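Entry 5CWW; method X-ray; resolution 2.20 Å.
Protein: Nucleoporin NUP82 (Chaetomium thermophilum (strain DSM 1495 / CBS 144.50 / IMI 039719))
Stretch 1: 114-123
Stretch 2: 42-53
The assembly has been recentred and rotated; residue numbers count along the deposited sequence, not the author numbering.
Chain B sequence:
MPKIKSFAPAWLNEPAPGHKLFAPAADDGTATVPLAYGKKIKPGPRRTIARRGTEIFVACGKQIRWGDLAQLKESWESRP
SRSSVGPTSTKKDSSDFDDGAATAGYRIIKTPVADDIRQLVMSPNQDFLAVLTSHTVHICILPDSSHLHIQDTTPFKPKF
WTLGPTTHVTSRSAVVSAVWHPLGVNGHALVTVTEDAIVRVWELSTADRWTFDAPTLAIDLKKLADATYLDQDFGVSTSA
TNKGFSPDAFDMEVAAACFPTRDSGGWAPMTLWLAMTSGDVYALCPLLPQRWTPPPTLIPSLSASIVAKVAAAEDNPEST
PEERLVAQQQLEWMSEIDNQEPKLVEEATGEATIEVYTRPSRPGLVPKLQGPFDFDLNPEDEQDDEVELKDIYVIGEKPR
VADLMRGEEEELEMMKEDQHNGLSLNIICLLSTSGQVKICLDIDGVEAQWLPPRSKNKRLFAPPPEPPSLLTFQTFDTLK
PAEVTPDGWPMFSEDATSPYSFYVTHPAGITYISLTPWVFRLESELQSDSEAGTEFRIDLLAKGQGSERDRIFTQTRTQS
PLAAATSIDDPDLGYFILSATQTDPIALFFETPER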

# COMPACT_ATOMS: atom_id res chain seq x y z
N ALA B 114 7.72 -0.71 22.35
CA ALA B 114 7.35 -1.74 23.31
C ALA B 114 7.41 -3.13 22.69
O ALA B 114 7.11 -4.13 23.35
CB ALA B 114 5.96 -1.47 23.87
N ASP B 115 7.80 -3.20 21.42
CA ASP B 115 7.93 -4.48 20.73
C ASP B 115 9.03 -4.38 19.67
O ASP B 115 9.47 -3.29 19.33
CB ASP B 115 6.60 -4.87 20.08
CG ASP B 115 6.47 -6.37 19.88
OD1 ASP B 115 7.50 -7.07 19.85
OD2 ASP B 115 5.32 -6.86 19.75
N ASP B 116 9.46 -5.53 19.16
CA ASP B 116 10.53 -5.59 18.17
C ASP B 116 10.21 -4.73 16.96
O ASP B 116 9.11 -4.78 16.42
CB ASP B 116 10.78 -7.03 17.73
CG ASP B 116 11.31 -7.90 18.85
OD1 ASP B 116 12.09 -7.40 19.69
OD2 ASP B 116 10.95 -9.10 18.89
N ILE B 117 11.19 -3.93 16.54
CA ILE B 117 11.03 -3.10 15.35
C ILE B 117 10.89 -3.98 14.11
O ILE B 117 11.60 -4.98 13.96
CB ILE B 117 12.23 -2.14 15.18
CG1 ILE B 117 12.30 -1.19 16.38
CG2 ILE B 117 12.10 -1.35 13.88
CD1 ILE B 117 13.56 -0.35 16.42
N ARG B 118 9.98 -3.60 13.23
CA ARG B 118 9.70 -4.36 12.02
C ARG B 118 10.18 -3.63 10.77
O ARG B 118 10.68 -4.26 9.83
CB ARG B 118 8.20 -4.64 11.90
CG ARG B 118 7.65 -5.58 12.97
CD ARG B 118 8.05 -7.02 12.71
NE ARG B 118 7.53 -7.92 13.74
CZ ARG B 118 6.30 -8.41 13.75
NH1 ARG B 118 5.44 -8.09 12.80
NH2 ARG B 118 5.92 -9.23 14.73
N GLN B 119 10.04 -2.31 10.77
CA GLN B 119 10.38 -1.51 9.60
C GLN B 119 11.03 -0.18 9.97
O GLN B 119 10.62 0.48 10.93
CB GLN B 119 9.13 -1.24 8.76
CG GLN B 119 8.32 -2.47 8.39
CD GLN B 119 7.29 -2.17 7.31
OE1 GLN B 119 7.61 -1.59 6.27
NE2 GLN B 119 6.05 -2.56 7.57
N LEU B 120 12.03 0.20 9.18
CA LEU B 120 12.62 1.54 9.23
C LEU B 120 12.46 2.18 7.85
O LEU B 120 12.87 1.60 6.85
CB LEU B 120 14.10 1.48 9.61
CG LEU B 120 14.45 0.78 10.92
CD1 LEU B 120 15.96 0.71 11.08
CD2 LEU B 120 13.82 1.51 12.10
N VAL B 121 11.86 3.37 7.81
CA VAL B 121 11.66 4.06 6.54
C VAL B 121 12.24 5.47 6.58
O VAL B 121 11.73 6.35 7.27
CB VAL B 121 10.17 4.15 6.17
CG1 VAL B 121 10.01 4.65 4.74
CG2 VAL B 121 9.49 2.79 6.33
N MET B 122 13.32 5.66 5.83
CA MET B 122 13.99 6.95 5.74
C MET B 122 13.13 7.94 4.98
O MET B 122 12.50 7.59 3.99
CB MET B 122 15.35 6.79 5.05
CG MET B 122 16.23 8.03 5.09
SD MET B 122 16.75 8.49 6.76
CE MET B 122 17.72 7.06 7.23
N SER B 123 13.12 9.19 5.43
CA SER B 123 12.37 10.24 4.75
C SER B 123 13.17 10.74 3.55
O SER B 123 14.36 10.48 3.46
CB SER B 123 12.05 11.38 5.72
OG SER B 123 13.22 12.10 6.07
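Stretch 2 42-53: KPGPRRTIARRG

Stretch 2 (42-53) runs alongside stretch 1 (114-123) in the same direction, as a largely extended loop, broken by a bend at Thr-48, that becomes a strand at Ile-49 to Arg-52. That strand and the strand Gln-119 to Met-122 are nearly parallel, at a crossing angle of 17° and a closest axial approach of 6.3 Å. The backbones are joined at a single beta bridge, Gln-119 with Arg-47, and the two stretches bury 713 Å² between them, both sides summed.

Lys-42 opens the contact in an extended all-t side chain directed past Arg-118, whose NH2 lies 3.3 Å from Lys-42 CG. Its ammonium ends near Asp-115, but with Lys-42 NZ 4.5 Å from Asp-115 OD2 the opposite charges only approach each other, beyond salt-bridge range. Pro-43 turns its CB away, and its nearest atom is Pro-43 O, 3.8 Å from Arg-118 NH1, a proximity and not a hydrogen bond. Gly-44 follows at phi/psi 151/166, a conformation that calls for glycine: a CB here would jam against the preceding carbonyl oxygen and would also fall 3.0 Å from Arg-118 NH1. Arg-118 reaches this segment because its side chain, which leaves the backbone sideways, brings its end nearer to stretch 2.

Pro-45, its ring C-gamma endo, packs against the amide end of Gln-119, with Pro-45 CG 3.8 Å from Gln-119 NE2. Arg-46 is extended (phi/psi -134/83) and its CA-to-CB bond points away from stretch 1; it meets that stretch through the main chain, Arg-46 CA making a CA-H...O contact of 3.5 Å with Arg-118 O.

Arg-47 is the backbone anchor. Arg-47 N donates to Arg-118 O at 2.9 Å, and Arg-47 O accepts from Leu-120 N at 2.8 Å, so its two main-chain polar groups clasp Gln-119 from the residues before and after it, as in a parallel bridge. The CA atoms of Arg-47 and Gln-119 are 4.3 Å apart, and Gln-119 CA adds a CA-H...O contact of 3.4 Å to Arg-47 O. Alongside, Arg-47 CD lies 3.5 Å from Gln-119 OE1, which sits at the edge of the guanidinium, near its plane.

At Thr-48 (phi/psi -87/5) the chain bends out of the extended form. Its CB points away, yet Thr-48 CG2 still comes within 3.9 Å of Ile-117 O, while Thr-48 O is 3.5 Å from Leu-120 CD1. Ile-49 starts the strand with its CA-to-CB bond directed away. Ala-50 turns back toward stretch 1, and its small methyl packs against two apolar neighbours: Ala-50 CB is 3.8 Å from Leu-120 CB and 4.3 Å from Met-122 CE.

The CA-to-CB bond of Arg-51 points away, and its NH2 hydrogen-bonds Gly-53 O at 2.7 Å; the methyl Met-122 CE packs beside its carbonyl oxygen, 3.5 Å from Arg-51 O. That same methyl, Met-122 CE, approaches Arg-52 CB at 4.3 Å, although the end of the Arg-52 side chain leads away. Gly-53, at positive phi (55°), lies beyond the contact.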

# COMPACT_ATOMS: atom_id res chain seq x y z
N LYS B 42 8.23 -14.64 13.70
CA LYS B 42 6.95 -13.95 13.78
C LYS B 42 6.58 -13.38 12.40
O LYS B 42 7.32 -12.57 11.85
CB LYS B 42 7.00 -12.84 14.83
CG LYS B 42 5.65 -12.47 15.42
CD LYS B 42 5.80 -11.87 16.81
CE LYS B 42 4.45 -11.54 17.43
NZ LYS B 42 4.57 -11.20 18.88
N PRO B 43 5.42 -13.79 11.85
CA PRO B 43 5.10 -13.44 10.46
C PRO B 43 4.97 -11.94 10.22
O PRO B 43 4.30 -11.24 10.98
CB PRO B 43 3.75 -14.14 10.23
CG PRO B 43 3.15 -14.26 11.58
CD PRO B 43 4.30 -14.48 12.51
N GLY B 44 5.62 -11.46 9.16
CA GLY B 44 5.57 -10.06 8.79
C GLY B 44 6.84 -9.63 8.06
O GLY B 44 7.83 -10.35 8.08
N PRO B 45 6.80 -8.46 7.42
CA PRO B 45 7.98 -7.93 6.72
C PRO B 45 9.09 -7.51 7.67
O PRO B 45 8.83 -7.25 8.84
CB PRO B 45 7.42 -6.72 5.96
CG PRO B 45 6.23 -6.29 6.75
CD PRO B 45 5.65 -7.55 7.32
N ARG B 46 10.32 -7.47 7.16
CA ARG B 46 11.47 -7.08 7.96
C ARG B 46 12.35 -6.08 7.21
O ARG B 46 13.34 -6.45 6.57
CB ARG B 46 12.30 -8.31 8.35
CG ARG B 46 13.44 -7.99 9.31
CD ARG B 46 14.34 -9.20 9.57
NE ARG B 46 15.38 -8.89 10.55
CZ ARG B 46 16.61 -9.38 10.53
NH1 ARG B 46 16.99 -10.23 9.59
NH2 ARG B 46 17.48 -9.03 11.47
N ARG B 47 11.96 -4.81 7.28
CA ARG B 47 12.75 -3.72 6.71
C ARG B 47 13.60 -3.09 7.81
O ARG B 47 13.45 -1.91 8.13
CB ARG B 47 11.84 -2.68 6.07
CG ARG B 47 10.99 -3.24 4.94
CD ARG B 47 10.31 -2.14 4.14
NE ARG B 47 9.51 -2.70 3.05
CZ ARG B 47 10.01 -3.13 1.90
NH1 ARG B 47 11.31 -3.07 1.67
NH2 ARG B 47 9.20 -3.62 0.97
N THR B 48 14.49 -3.89 8.38
CA THR B 48 15.22 -3.50 9.58
C THR B 48 16.51 -2.72 9.28
O THR B 48 17.27 -2.41 10.20
CB THR B 48 15.57 -4.74 10.42
OG1 THR B 48 16.05 -5.78 9.56
CG2 THR B 48 14.33 -5.24 11.15
N ILE B 49 16.74 -2.41 8.01
CA ILE B 49 17.90 -1.61 7.62
C ILE B 49 17.46 -0.42 6.78
O ILE B 49 16.70 -0.55 5.83
CB ILE B 49 18.93 -2.44 6.82
CG1 ILE B 49 19.42 -3.63 7.64
CG2 ILE B 49 20.12 -1.56 6.42
CD1 ILE B 49 20.34 -4.58 6.89
N ALA B 50 17.95 0.76 7.17
CA ALA B 50 17.72 1.99 6.42
C ALA B 50 19.04 2.74 6.30
O ALA B 50 19.99 2.44 7.03
CB ALA B 50 16.68 2.86 7.12
N ARG B 51 19.11 3.70 5.38
CA ARG B 51 20.38 4.37 5.10
C ARG B 51 20.22 5.82 4.65
O ARG B 51 19.16 6.24 4.19
CB ARG B 51 21.14 3.62 4.01
CG ARG B 51 20.46 3.67 2.64
CD ARG B 51 21.35 3.10 1.56
NE ARG B 51 22.44 4.01 1.19
CZ ARG B 51 22.38 4.92 0.21
NH1 ARG B 51 21.28 5.07 -0.51
NH2 ARG B 51 23.43 5.68 -0.04
N ARG B 52 21.32 6.56 4.79
CA ARG B 52 21.47 7.87 4.17
C ARG B 52 22.95 8.04 3.87
O ARG B 52 23.78 7.96 4.77
CB ARG B 52 20.93 8.98 5.08
CG ARG B 52 21.57 9.06 6.46
CD ARG B 52 20.97 10.19 7.28
NE ARG B 52 21.74 10.46 8.49
CZ ARG B 52 21.48 11.45 9.34
NH1 ARG B 52 20.47 12.27 9.12
NH2 ARG B 52 22.24 11.62 10.41
N GLY B 53 23.28 8.26 2.60
CA GLY B 53 24.67 8.26 2.18
C GLY B 53 25.33 6.96 2.58
O GLY B 53 24.85 5.88 2.24